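Local coordinates for alpha-L-arabinofuranosidase B (Aspergillus kawachii, PDB 6SXT), which hydrolyses terminal non-reducing alpha-L-arabinofuranosyl residues in arabinan, arabinogalactan and arabinoxylan, contributing to the breakdown of plant hemicellulose, at residues L85-P90 / D102-A107; D94-D99 / N282-Q287; T128-N133 / I274-G279; M147-D152 / F162-A167. All blocks are in the same frame, centred on the assembly; numbering follows the deposited sequence.

Contact 1: residues L85-P90 / D102-A107; sequences LTQAPP and DNLASA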
loop_
_atom_site.group_PDB
_atom_site.type_symbol
_atom_site.label_atom_id
_atom_site.label_comp_id
_atom_site.label_asym_id
_atom_site.label_seq_id
_atom_site.Cartn_x
_atom_site.Cartn_y
_atom_site.Cartn_z
ATOM N N LEU A 85 -0.670 -10.370 -11.506
ATOM C CA LEU A 85 -1.123 -8.973 -11.427
ATOM C C LEU A 85 -0.024 -8.032 -11.908
ATOM O O LEU A 85 1.118 -8.110 -11.433
ATOM C CB LEU A 85 -1.490 -8.650 -9.982
ATOM C CG LEU A 85 -2.642 -9.430 -9.416
ATOM C CD1 LEU A 85 -2.850 -9.080 -7.947
ATOM C CD2 LEU A 85 -3.906 -9.175 -10.180
ATOM N N THR A 86 -0.369 -7.172 -12.864
ATOM C CA THR A 86 0.538 -6.209 -13.490
ATOM C C THR A 86 -0.048 -4.790 -13.380
ATOM O O THR A 86 -1.211 -4.580 -12.940
ATOM C CB THR A 86 0.850 -6.622 -14.940
ATOM O OG1 THR A 86 -0.383 -6.587 -15.658
ATOM C CG2 THR A 86 1.565 -7.950 -15.026
ATOM N N GLN A 87 0.721 -3.824 -13.802
ATOM C CA GLN A 87 0.346 -2.398 -13.683
ATOM C C GLN A 87 -1.049 -2.196 -14.263
ATOM O O GLN A 87 -1.281 -2.572 -15.419
ATOM C CB GLN A 87 1.386 -1.544 -14.395
ATOM C CG GLN A 87 1.300 -0.061 -14.077
ATOM C CD GLN A 87 2.458 0.704 -14.689
ATOM O OE1 GLN A 87 3.332 0.121 -15.378
ATOM N NE2 GLN A 87 2.542 2.002 -14.408
ATOM N N ALA A 88 -1.981 -1.635 -13.501
ATOM C CA ALA A 88 -3.372 -1.564 -13.929
ATOM C C ALA A 88 -3.489 -0.498 -15.020
ATOM O O ALA A 88 -2.950 0.617 -14.947
ATOM C CB ALA A 88 -4.291 -1.274 -12.806
ATOM N N PRO A 89 -4.312 -0.828 -16.044
ATOM C CA PRO A 89 -4.526 0.103 -17.154
ATOM C C PRO A 89 -5.611 1.121 -16.896
ATOM O O PRO A 89 -6.499 0.958 -16.074
ATOM C CB PRO A 89 -4.985 -0.868 -18.252
ATOM C CG PRO A 89 -5.791 -1.915 -17.519
ATOM C CD PRO A 89 -4.993 -2.107 -16.227
ATOM N N PRO A 90 -5.654 2.182 -17.733
ATOM C CA PRO A 90 -6.771 3.105 -17.662
ATOM C C PRO A 90 -8.095 2.398 -17.955
ATOM O O PRO A 90 -8.148 1.420 -18.718
ATOM C CB PRO A 90 -6.391 4.120 -18.779
ATOM C CG PRO A 90 -5.603 3.340 -19.732
ATOM C CD PRO A 90 -4.743 2.430 -18.854
ATOM N N ASP A 102 -2.136 3.102 -13.914
ATOM C CA ASP A 102 -1.952 3.390 -12.484
ATOM C C ASP A 102 -0.489 3.227 -12.113
ATOM O O ASP A 102 0.302 2.671 -12.862
ATOM C CB ASP A 102 -2.825 2.443 -11.687
ATOM C CG ASP A 102 -4.318 2.617 -11.877
ATOM O OD1 ASP A 102 -4.742 3.692 -12.368
ATOM O OD2 ASP A 102 -5.054 1.654 -11.605
ATOM N N ASN A 103 -0.108 3.825 -10.989
ATOM C CA ASN A 103 1.253 3.693 -10.465
ATOM C C ASN A 103 1.492 2.231 -9.993
ATOM O O ASN A 103 0.553 1.571 -9.457
ATOM C CB ASN A 103 1.484 4.578 -9.266
ATOM C CG ASN A 103 1.405 6.065 -9.539
ATOM O OD1 ASN A 103 0.915 6.790 -8.688
ATOM N ND2 ASN A 103 1.923 6.517 -10.678
ATOM N N LEU A 104 2.743 1.826 -10.129
ATOM C CA LEU A 104 3.272 0.652 -9.391
ATOM C C LEU A 104 3.567 1.041 -7.946
ATOM O O LEU A 104 3.948 2.185 -7.628
ATOM C CB LEU A 104 4.523 0.142 -10.082
ATOM C CG LEU A 104 4.298 -0.419 -11.486
ATOM C CD1 LEU A 104 5.635 -0.687 -12.112
ATOM C CD2 LEU A 104 3.461 -1.644 -11.461
ATOM N N ALA A 105 3.505 0.052 -7.065
ATOM C CA ALA A 105 3.881 0.237 -5.657
ATOM C C ALA A 105 5.376 0.233 -5.472
ATOM O O ALA A 105 6.098 -0.544 -6.118
ATOM C CB ALA A 105 3.236 -0.827 -4.787
ATOM N N SER A 106 5.828 0.980 -4.468
ATOM C CA SER A 106 7.164 0.823 -3.906
ATOM C C SER A 106 7.345 -0.626 -3.453
ATOM O O SER A 106 6.385 -1.228 -2.994
ATOM C CB SER A 106 7.299 1.744 -2.700
ATOM O OG SER A 106 8.518 1.517 -2.034
ATOM N N ALA A 107 8.573 -1.097 -3.476
ATOM C CA ALA A 107 8.869 -2.403 -2.869
ATOM C C ALA A 107 9.100 -2.318 -1.366
ATOM O O ALA A 107 9.120 -3.364 -0.719
ATOM C CB ALA A 107 10.090 -2.953 -3.518
#
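Q87 and A88 meet D102 and L104 through two polar links and two patches of van der Waals contact. The first polar link is a side-chain bond: Q87 NE2 donates to D102 O at 2.8 Å, with an N-H...O angle of 160°. The acceptor lies essentially in the amide plane of Q87, and the donor approaches nearly along the C=O axis. Q87 CG is anti to the backbone N (chi1 -167°), and with the chain extended beyond it the amide spans the distance to the D102 carbonyl. The second link joins main chains: D102 N donates to A88 O at 2.8 Å, and its angle of 173° shows a nearly straight bond.

The van der Waals part lies alongside. The Q87 and L104 side chains cross at about a right angle, and L104 CD2 sits 3.6 Å from Q87 CB while L104 CG is 3.9 Å from Q87 CD. The leucine therefore touches both the methylene stem and the start of the amide. Separately, A88 CB packs against the D102 carboxylate, 3.3 Å from OD2; the same carboxylate faces the side-chain amide of N282.

T86 bonds to R131 of strand 130-132, and just beyond the strands A88 bonds to G129, so the contact joins that sheet to the chain entering strand 105-106. Chemically, the N-H and the C=O of buried D102 are both matched, one by a main-chain carbonyl and one by an amide side chain. The two bonds fix the position of its peptide groups, while L104 CD2 packs on the CB and CG of Q87.

Contact 2: residues D94-D99 / N282-Q287; sequences DGPDTD and NSNGAQ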
loop_
_atom_site.group_PDB
_atom_site.type_symbol
_atom_site.label_atom_id
_atom_site.label_comp_id
_atom_site.label_asym_id
_atom_site.label_seq_id
_atom_site.Cartn_x
_atom_site.Cartn_y
_atom_site.Cartn_z
ATOM N N ASP A 94 -8.960 7.430 -15.551
ATOM C CA ASP A 94 -7.515 7.373 -15.823
ATOM C C ASP A 94 -6.760 7.309 -14.491
ATOM O O ASP A 94 -7.138 7.961 -13.513
ATOM C CB ASP A 94 -7.023 8.604 -16.567
ATOM C CG ASP A 94 -7.386 8.552 -18.045
ATOM O OD1 ASP A 94 -7.515 7.449 -18.590
ATOM O OD2 ASP A 94 -7.510 9.638 -18.633
ATOM N N GLY A 95 -5.686 6.564 -14.511
ATOM C CA GLY A 95 -4.676 6.654 -13.457
ATOM C C GLY A 95 -3.716 7.800 -13.749
ATOM O O GLY A 95 -3.766 8.456 -14.812
ATOM N N PRO A 96 -2.780 8.069 -12.826
ATOM C CA PRO A 96 -1.879 9.211 -12.935
ATOM C C PRO A 96 -0.556 8.961 -13.636
ATOM O O PRO A 96 0.277 9.867 -13.717
ATOM C CB PRO A 96 -1.604 9.543 -11.456
ATOM C CG PRO A 96 -1.612 8.180 -10.785
ATOM C CD PRO A 96 -2.711 7.422 -11.503
ATOM N N ASP A 97 -0.354 7.725 -14.116
ATOM C CA ASP A 97 0.918 7.293 -14.690
ATOM C C ASP A 97 0.840 7.438 -16.206
ATOM O O ASP A 97 -0.222 7.874 -16.742
ATOM C CB ASP A 97 1.308 5.873 -14.256
ATOM C CG ASP A 97 2.769 5.686 -14.005
ATOM O OD1 ASP A 97 3.582 6.005 -14.901
ATOM O OD2 ASP A 97 3.130 5.167 -12.908
ATOM N N THR A 98 1.914 7.055 -16.862
ATOM C CA THR A 98 2.028 7.128 -18.344
ATOM C C THR A 98 0.802 6.508 -19.008
ATOM O O THR A 98 0.399 5.389 -18.656
ATOM C CB THR A 98 3.319 6.447 -18.805
ATOM O OG1 THR A 98 4.369 7.148 -18.157
ATOM C CG2 THR A 98 3.528 6.526 -20.312
ATOM N N ASP A 99 0.188 7.261 -19.934
ATOM C CA ASP A 99 -0.940 6.799 -20.765
ATOM C C ASP A 99 -2.152 6.456 -19.880
ATOM O O ASP A 99 -2.981 5.695 -20.341
ATOM C CB ASP A 99 -0.521 5.621 -21.632
ATOM C CG ASP A 99 0.466 6.030 -22.718
ATOM O OD1 ASP A 99 0.500 7.214 -23.051
ATOM O OD2 ASP A 99 1.255 5.189 -23.109
ATOM N N ASN A 282 -11.500 1.296 -12.593
ATOM C CA ASN A 282 -10.209 1.963 -12.353
ATOM C C ASN A 282 -10.344 3.174 -11.426
ATOM O O ASN A 282 -9.450 3.989 -11.431
ATOM C CB ASN A 282 -9.405 2.285 -13.635
ATOM C CG ASN A 282 -7.962 2.583 -13.307
ATOM O OD1 ASN A 282 -7.353 3.608 -13.765
ATOM N ND2 ASN A 282 -7.411 1.704 -12.475
ATOM N N SER A 283 -11.387 3.276 -10.623
ATOM C CA SER A 283 -11.412 4.266 -9.537
ATOM C C SER A 283 -10.106 4.090 -8.767
ATOM O O SER A 283 -9.871 2.962 -8.306
ATOM C CB SER A 283 -12.590 4.119 -8.626
ATOM O OG SER A 283 -13.836 4.425 -9.291
ATOM N N ASN A 284 -9.309 5.126 -8.627
ATOM C CA ASN A 284 -7.923 4.992 -8.105
ATOM C C ASN A 284 -7.611 6.007 -7.007
ATOM O O ASN A 284 -6.490 6.483 -6.966
ATOM C CB ASN A 284 -6.907 4.926 -9.236
ATOM C CG ASN A 284 -6.764 6.136 -10.165
ATOM O OD1 ASN A 284 -5.853 6.986 -9.986
ATOM N ND2 ASN A 284 -7.568 6.160 -11.200
ATOM N N GLY A 285 -8.574 6.335 -6.166
ATOM C CA GLY A 285 -8.346 7.286 -5.071
ATOM C C GLY A 285 -7.945 6.640 -3.753
ATOM O O GLY A 285 -7.540 7.367 -2.844
ATOM N N ALA A 286 -8.062 5.310 -3.659
ATOM C CA ALA A 286 -7.918 4.613 -2.365
ATOM C C ALA A 286 -6.452 4.325 -2.053
ATOM O O ALA A 286 -5.562 4.346 -2.924
ATOM C CB ALA A 286 -8.741 3.350 -2.347
ATOM N N GLN A 287 -6.230 4.006 -0.791
ATOM C CA GLN A 287 -4.932 3.518 -0.332
ATOM C C GLN A 287 -5.158 2.298 0.550
ATOM O O GLN A 287 -6.214 2.148 1.158
ATOM C CB GLN A 287 -4.132 4.621 0.375
ATOM C CG GLN A 287 -4.764 5.086 1.668
ATOM C CD GLN A 287 -4.121 6.328 2.248
ATOM O OE1 GLN A 287 -3.368 7.018 1.537
ATOM N NE2 GLN A 287 -4.365 6.613 3.535
#
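N282 opens its segment with a side chain that starts out toward 94-99, its CG anti to the backbone N (chi1 -163°). Its main-chain carbonyl oxygen, N282 O, has a separate role: it accepts from N284 ND2 at 2.9 Å, close to the amide plane of N284 and with an N-H...O angle of 173°. S283, next in sequence, points away from 94-99, and its OG is bonded to OD1 of the proton donor D281.

N284 makes the largest contribution. Its ND2 also donates to D94 O at 3.0 Å, with the donor standing 51° out of the D94 carbonyl plane. Two carbonyls thus grip one amide nitrogen, and both lie near the plane of that amide, which fixes its rotation. The other branch, N284 OD1, is 3.5 Å from P96 CD, the two side chains meeting tip to tip, and 3.7 Å from G95 CA. Beyond N284, G285 bonds instead to C160 and N157.

The arrangement is a loop-to-loop contact at the surface of the GH54 catalytic domain, beside the active site: the second segment directly follows D281 in the chain, and the N282 side chain is about 5 Å from that of D281 and about 8 Å from the bound LXE.

Contact 3: residues T128-N133 / I274-G279; sequences TGYRNN and IILGIG. With LXE ([(1~{S},2~{S},3~{S},4~{S})-2-(hydroxymethyl)-3,4-bis(oxidanyl)cyclopentyl]azanium), chain G.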
loop_
_atom_site.group_PDB
_atom_site.type_symbol
_atom_site.label_atom_id
_atom_site.label_comp_id
_atom_site.label_asym_id
_atom_site.label_seq_id
_atom_site.Cartn_x
_atom_site.Cartn_y
_atom_site.Cartn_z
ATOM N N THR A 128 -2.256 4.065 -7.168
ATOM C CA THR A 128 -1.570 2.770 -7.361
ATOM C C THR A 128 -2.607 1.688 -7.655
ATOM O O THR A 128 -3.672 1.658 -7.030
ATOM C CB THR A 128 -0.750 2.458 -6.104
ATOM O OG1 THR A 128 0.126 3.563 -5.845
ATOM C CG2 THR A 128 0.096 1.221 -6.247
ATOM N N GLY A 129 -2.273 0.755 -8.550
ATOM C CA GLY A 129 -3.201 -0.319 -8.903
ATOM C C GLY A 129 -2.567 -1.408 -9.703
ATOM O O GLY A 129 -1.712 -1.141 -10.537
ATOM N N TYR A 130 -3.074 -2.628 -9.507
ATOM C CA TYR A 130 -2.713 -3.817 -10.279
ATOM C C TYR A 130 -3.975 -4.497 -10.808
ATOM O O TYR A 130 -5.071 -4.381 -10.233
ATOM C CB TYR A 130 -1.928 -4.821 -9.422
ATOM C CG TYR A 130 -0.597 -4.313 -8.924
ATOM C CD1 TYR A 130 -0.500 -3.563 -7.772
ATOM C CD2 TYR A 130 0.580 -4.566 -9.612
ATOM C CE1 TYR A 130 0.700 -3.049 -7.336
ATOM C CE2 TYR A 130 1.819 -4.085 -9.182
ATOM C CZ TYR A 130 1.867 -3.314 -8.030
ATOM O OH TYR A 130 3.054 -2.794 -7.585
ATOM N N ARG A 131 -3.793 -5.267 -11.882
ATOM C CA ARG A 131 -4.947 -5.904 -12.556
ATOM C C ARG A 131 -4.515 -7.053 -13.413
ATOM O O ARG A 131 -3.339 -7.074 -13.871
ATOM C CB ARG A 131 -5.664 -4.843 -13.404
ATOM C CG ARG A 131 -7.036 -5.206 -13.898
ATOM C CD ARG A 131 -7.817 -3.962 -14.371
ATOM N NE ARG A 131 -9.206 -4.284 -14.443
ATOM C CZ ARG A 131 -10.185 -3.538 -14.007
ATOM N NH1 ARG A 131 -9.946 -2.311 -13.561
ATOM N NH2 ARG A 131 -11.412 -3.996 -14.014
ATOM N N ASN A 132 -5.468 -7.937 -13.683
ATOM C CA ASN A 132 -5.313 -8.964 -14.748
ATOM C C ASN A 132 -6.688 -9.079 -15.400
ATOM O O ASN A 132 -7.589 -9.569 -14.744
ATOM C CB ASN A 132 -4.806 -10.295 -14.256
ATOM C CG ASN A 132 -4.499 -11.245 -15.408
ATOM O OD1 ASN A 132 -5.235 -11.271 -16.391
ATOM N ND2 ASN A 132 -3.410 -11.973 -15.322
ATOM N N ASN A 133 -6.828 -8.548 -16.620
ATOM C CA ASN A 133 -8.098 -8.621 -17.374
ATOM C C ASN A 133 -8.171 -9.860 -18.271
ATOM O O ASN A 133 -9.196 -9.987 -18.976
ATOM C CB ASN A 133 -8.304 -7.341 -18.162
ATOM C CG ASN A 133 -8.708 -6.183 -17.283
ATOM O OD1 ASN A 133 -9.344 -6.372 -16.245
ATOM N ND2 ASN A 133 -8.365 -4.961 -17.686
ATOM N N ILE A 274 -9.241 -9.733 -12.327
ATOM C CA ILE A 274 -8.770 -9.544 -10.953
ATOM C C ILE A 274 -8.227 -8.138 -10.805
ATOM O O ILE A 274 -7.395 -7.713 -11.635
ATOM C CB ILE A 274 -7.698 -10.585 -10.616
ATOM C CG1 ILE A 274 -8.145 -11.981 -10.991
ATOM C CG2 ILE A 274 -7.315 -10.473 -9.138
ATOM C CD1 ILE A 274 -7.071 -13.043 -10.755
ATOM N N ILE A 275 -8.625 -7.472 -9.717
ATOM C CA ILE A 275 -8.117 -6.113 -9.403
ATOM C C ILE A 275 -7.459 -6.123 -8.032
ATOM O O ILE A 275 -7.857 -6.958 -7.173
ATOM C CB ILE A 275 -9.210 -5.042 -9.441
ATOM C CG1 ILE A 275 -10.386 -5.419 -8.554
ATOM C CG2 ILE A 275 -9.598 -4.733 -10.883
ATOM C CD1 ILE A 275 -11.525 -4.409 -8.485
ATOM N N LEU A 276 -6.519 -5.242 -7.829
ATOM C CA LEU A 276 -5.919 -5.016 -6.502
ATOM C C LEU A 276 -5.671 -3.518 -6.333
ATOM O O LEU A 276 -4.901 -2.939 -7.128
ATOM C CB LEU A 276 -4.624 -5.799 -6.357
ATOM C CG LEU A 276 -3.866 -5.466 -5.072
ATOM C CD1 LEU A 276 -4.659 -5.764 -3.831
ATOM C CD2 LEU A 276 -2.553 -6.211 -5.042
ATOM N N GLY A 277 -6.340 -2.911 -5.355
ATOM C CA GLY A 277 -6.035 -1.534 -4.920
ATOM C C GLY A 277 -6.941 -0.476 -5.524
ATOM O O GLY A 277 -6.786 0.671 -5.166
ATOM N N ILE A 278 -7.818 -0.882 -6.435
ATOM C CA ILE A 278 -8.620 0.012 -7.315
ATOM C C ILE A 278 -10.019 -0.547 -7.445
ATOM O O ILE A 278 -10.271 -1.731 -7.130
ATOM C CB ILE A 278 -7.947 0.112 -8.693
ATOM C CG1 ILE A 278 -7.686 -1.281 -9.277
ATOM C CG2 ILE A 278 -6.705 0.958 -8.615
ATOM C CD1 ILE A 278 -7.432 -1.276 -10.751
ATOM N N GLY A 279 -10.953 0.289 -7.912
ATOM C CA GLY A 279 -12.267 -0.226 -8.296
ATOM C C GLY A 279 -12.292 -0.807 -9.683
ATOM O O GLY A 279 -11.260 -0.735 -10.435
HETATM C "C1'" LXE G . -18.056 0.824 -9.949
HETATM C "C2'" LXE G . -16.607 0.485 -9.594
HETATM O "O2'" LXE G . -16.098 -0.509 -10.408
HETATM C "C3'" LXE G . -16.762 0.079 -8.193
HETATM O "O3'" LXE G . -15.413 -0.075 -7.584
HETATM C "C4'" LXE G . -17.474 1.285 -7.618
HETATM C "C5'" LXE G . -18.251 0.967 -6.354
HETATM O "O5'" LXE G . -19.149 -0.114 -6.472
HETATM C "C6'" LXE G . -18.405 1.747 -8.809
HETATM N "N1'" LXE G . -18.028 3.163 -9.087
#
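Y130 to N132 pairs with I274 to L276 as antiparallel strands, 4.7 Å apart at closest approach and with directions 175° apart. Y130 with L276 and N132 with I274 are hydrogen-bonded pairs; for instance, Y130 N donates to L276 O at 3.0 Å and N132 N to I274 O at 2.8 Å. R131 with I275 is the non-hydrogen-bonded pair between them, where R131 CA approaches I274 O at 3.2 Å in a CA-H...O contact.

R131 and I275 lie side by side on one face of the sheet. R131 CG is anti to the backbone N (chi1 -166°), and the chain runs extended from CG to NE beside the isoleucine. The methyl I275 CG2 is 3.4 Å from R131 CZ, over the centre of the guanidinium. R131 NE donates to N133 OD1 at 2.8 Å. On the opposite face, Y130 CB packs on L276 CB, and the Y130 hydroxyl pairs with I72 O and A105 N. Past the strand, I278 CG2 rests 3.7 Å from G129 CA, and G279 CA reaches the bound LXE O3' at 3.2 Å.

A guanidinium covered by a methyl and bonded to several oxygens should be held rigidly. R131 NH2 bonds to the carbonyls of E168 and substrate-binding G280, consistent with a second-shell position.

Contact 4: residues M147-D152 / F162-A167; sequences MYAVLD and FDYGNA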
loop_
_atom_site.group_PDB
_atom_site.type_symbol
_atom_site.label_atom_id
_atom_site.label_comp_id
_atom_site.label_asym_id
_atom_site.label_seq_id
_atom_site.Cartn_x
_atom_site.Cartn_y
_atom_site.Cartn_z
ATOM N N MET A 147 -12.561 -15.828 -1.565
ATOM C CA MET A 147 -11.343 -15.029 -1.619
ATOM C C MET A 147 -10.967 -14.692 -0.188
ATOM O O MET A 147 -11.812 -14.725 0.742
ATOM C CB MET A 147 -11.502 -13.793 -2.478
ATOM C CG MET A 147 -12.550 -12.829 -1.997
ATOM S SD MET A 147 -13.150 -11.731 -3.327
ATOM C CE MET A 147 -14.227 -12.816 -4.244
ATOM N N TYR A 148 -9.695 -14.377 0.016
ATOM C CA TYR A 148 -9.287 -13.705 1.262
ATOM C C TYR A 148 -8.114 -12.781 0.940
ATOM O O TYR A 148 -7.457 -12.967 -0.099
ATOM C CB TYR A 148 -8.916 -14.665 2.413
ATOM C CG TYR A 148 -7.509 -15.223 2.378
ATOM C CD1 TYR A 148 -7.206 -16.371 1.689
ATOM C CD2 TYR A 148 -6.461 -14.557 3.006
ATOM C CE1 TYR A 148 -5.912 -16.856 1.612
ATOM C CE2 TYR A 148 -5.171 -15.028 2.940
ATOM C CZ TYR A 148 -4.892 -16.189 2.254
ATOM O OH TYR A 148 -3.602 -16.667 2.155
ATOM N N ALA A 149 -7.859 -11.851 1.832
ATOM C CA ALA A 149 -6.641 -11.057 1.826
ATOM C C ALA A 149 -6.223 -10.790 3.243
ATOM O O ALA A 149 -7.102 -10.588 4.112
ATOM C CB ALA A 149 -6.807 -9.782 1.040
ATOM N N VAL A 150 -4.916 -10.672 3.428
ATOM C CA VAL A 150 -4.375 -10.114 4.690
ATOM C C VAL A 150 -3.910 -8.700 4.361
ATOM O O VAL A 150 -3.079 -8.502 3.436
ATOM C CB VAL A 150 -3.229 -10.955 5.270
ATOM C CG1 VAL A 150 -2.589 -10.258 6.469
ATOM C CG2 VAL A 150 -3.722 -12.361 5.630
ATOM N N LEU A 151 -4.483 -7.735 5.056
ATOM C CA LEU A 151 -4.328 -6.292 4.800
ATOM C C LEU A 151 -3.889 -5.581 6.080
ATOM O O LEU A 151 -3.973 -6.112 7.169
ATOM C CB LEU A 151 -5.675 -5.713 4.330
ATOM C CG LEU A 151 -6.367 -6.458 3.188
ATOM C CD1 LEU A 151 -7.752 -5.828 2.923
ATOM C CD2 LEU A 151 -5.520 -6.418 1.927
ATOM N N ASP A 152 -3.415 -4.360 5.898
ATOM C CA ASP A 152 -3.089 -3.429 7.014
ATOM C C ASP A 152 -4.382 -2.741 7.404
ATOM O O ASP A 152 -4.863 -1.880 6.662
ATOM C CB ASP A 152 -1.976 -2.450 6.608
ATOM C CG ASP A 152 -1.591 -1.455 7.680
ATOM O OD1 ASP A 152 -2.337 -1.374 8.695
ATOM O OD2 ASP A 152 -0.570 -0.777 7.509
ATOM N N PHE A 162 -10.398 0.602 -2.372
ATOM C CA PHE A 162 -9.258 -0.320 -2.113
ATOM C C PHE A 162 -9.820 -1.736 -2.147
ATOM O O PHE A 162 -10.315 -2.245 -1.117
ATOM C CB PHE A 162 -8.570 -0.014 -0.778
ATOM C CG PHE A 162 -7.359 -0.887 -0.610
ATOM C CD1 PHE A 162 -6.246 -0.626 -1.371
ATOM C CD2 PHE A 162 -7.374 -2.019 0.199
ATOM C CE1 PHE A 162 -5.120 -1.424 -1.311
ATOM C CE2 PHE A 162 -6.251 -2.844 0.248
ATOM C CZ PHE A 162 -5.142 -2.536 -0.496
ATOM N N ASP A 163 -9.792 -2.348 -3.313
ATOM C CA ASP A 163 -10.430 -3.644 -3.574
ATOM C C ASP A 163 -9.405 -4.746 -3.869
ATOM O O ASP A 163 -8.330 -4.486 -4.392
ATOM C CB ASP A 163 -11.427 -3.650 -4.717
ATOM C CG ASP A 163 -12.693 -2.869 -4.514
ATOM O OD1 ASP A 163 -12.889 -2.275 -3.447
ATOM O OD2 ASP A 163 -13.494 -2.824 -5.537
ATOM N N TYR A 164 -9.805 -5.976 -3.602
ATOM C CA TYR A 164 -9.103 -7.167 -4.107
ATOM C C TYR A 164 -10.169 -8.171 -4.488
ATOM O O TYR A 164 -10.992 -8.577 -3.633
ATOM C CB TYR A 164 -8.161 -7.789 -3.071
ATOM C CG TYR A 164 -7.522 -9.071 -3.526
ATOM C CD1 TYR A 164 -6.639 -9.079 -4.594
ATOM C CD2 TYR A 164 -7.822 -10.306 -2.956
ATOM C CE1 TYR A 164 -6.038 -10.241 -5.045
ATOM C CE2 TYR A 164 -7.218 -11.479 -3.371
ATOM C CZ TYR A 164 -6.315 -11.463 -4.428
ATOM O OH TYR A 164 -5.757 -12.644 -4.840
ATOM N N GLY A 165 -10.185 -8.580 -5.762
ATOM C CA GLY A 165 -11.077 -9.649 -6.200
ATOM C C GLY A 165 -11.593 -9.496 -7.612
ATOM O O GLY A 165 -10.890 -9.005 -8.486
ATOM N N ASN A 166 -12.820 -9.959 -7.834
ATOM C CA ASN A 166 -13.378 -10.241 -9.173
ATOM C C ASN A 166 -13.954 -8.952 -9.761
ATOM O O ASN A 166 -14.723 -8.247 -9.060
ATOM C CB ASN A 166 -14.462 -11.306 -9.038
ATOM C CG ASN A 166 -14.782 -12.072 -10.306
ATOM O OD1 ASN A 166 -14.980 -11.438 -11.355
ATOM N ND2 ASN A 166 -14.792 -13.391 -10.241
ATOM N N ALA A 167 -13.593 -8.638 -11.003
ATOM C CA ALA A 167 -14.021 -7.386 -11.621
ATOM C C ALA A 167 -14.234 -7.521 -13.129
ATOM O O ALA A 167 -14.167 -8.610 -13.651
ATOM C CB ALA A 167 -13.091 -6.285 -11.267
#
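Y164 and the strand 147-152 meet through the tyrosine ring, which can be followed from its base outward. From Y164 CB the first torsion sets CG anti to the backbone N (chi1 175°). Next along the ring, CD2 is 4.2 Å from the methyl A149 CB, an apolar contact. One atom further, CE2 lies 3.6 Å from Y148 O, the closest approach between the two segments. The opposite branch, CD1, reaches I275 O, and at the tip the OH is hydrogen-bonded to H19 ND1.

Two further pairs flank the tyrosine. L151 CD2 comes to F162 CE2 at 4.0 Å, at the edge of the phenyl ring and near its plane, as the two side chains run past one another in opposing senses. At the other end M147 SD lies 3.8 Å from Y164 O and 4.1 Å from G165 CA. G165 is where the chain turns between strands 163-164 and 166-167; at its phi of 146° and psi of -147° a CB would be jammed against the preceding carbonyl O, which calls for glycine, and it would also clash with M147 SD.

All the touching residues are buried, and the join is made by van der Waals contacts. Strand 145-152 lies between 227-235 and 288-296 in the large antiparallel sheet, with Y148 on the side facing helix 302-315. M147 and L151 project the other way and also touch I182 and L184 of strand 180-185, the sheet neighbour of 163-164; F290, from strand 288-296, meets the ring of Y164. Two sheets of the catalytic domain thus pack here.

All four contacts lie in the catalytic domain. Contact 1 closes before contact 3 opens, contact 4 is nested inside contact 3, and contacts 3 and 4 are both nested in the long loop closed by contact 2; contacts 1 and 2 interleave. Strands 86-87, 130-132, 273-276 and 166-167 form one four-stranded sheet, which contacts 1, 3 and 4 all reach. Centres of contacts 1 and 3 are about 8 Å apart, those of 3 and 4 about 10 Å, and those of 2 and 4 about 17 Å. Backbone bonds from G277 to D163 and from I275 to G165 join contacts 3 and 4. Together they connect the domain's sheets to the loops surrounding the active site.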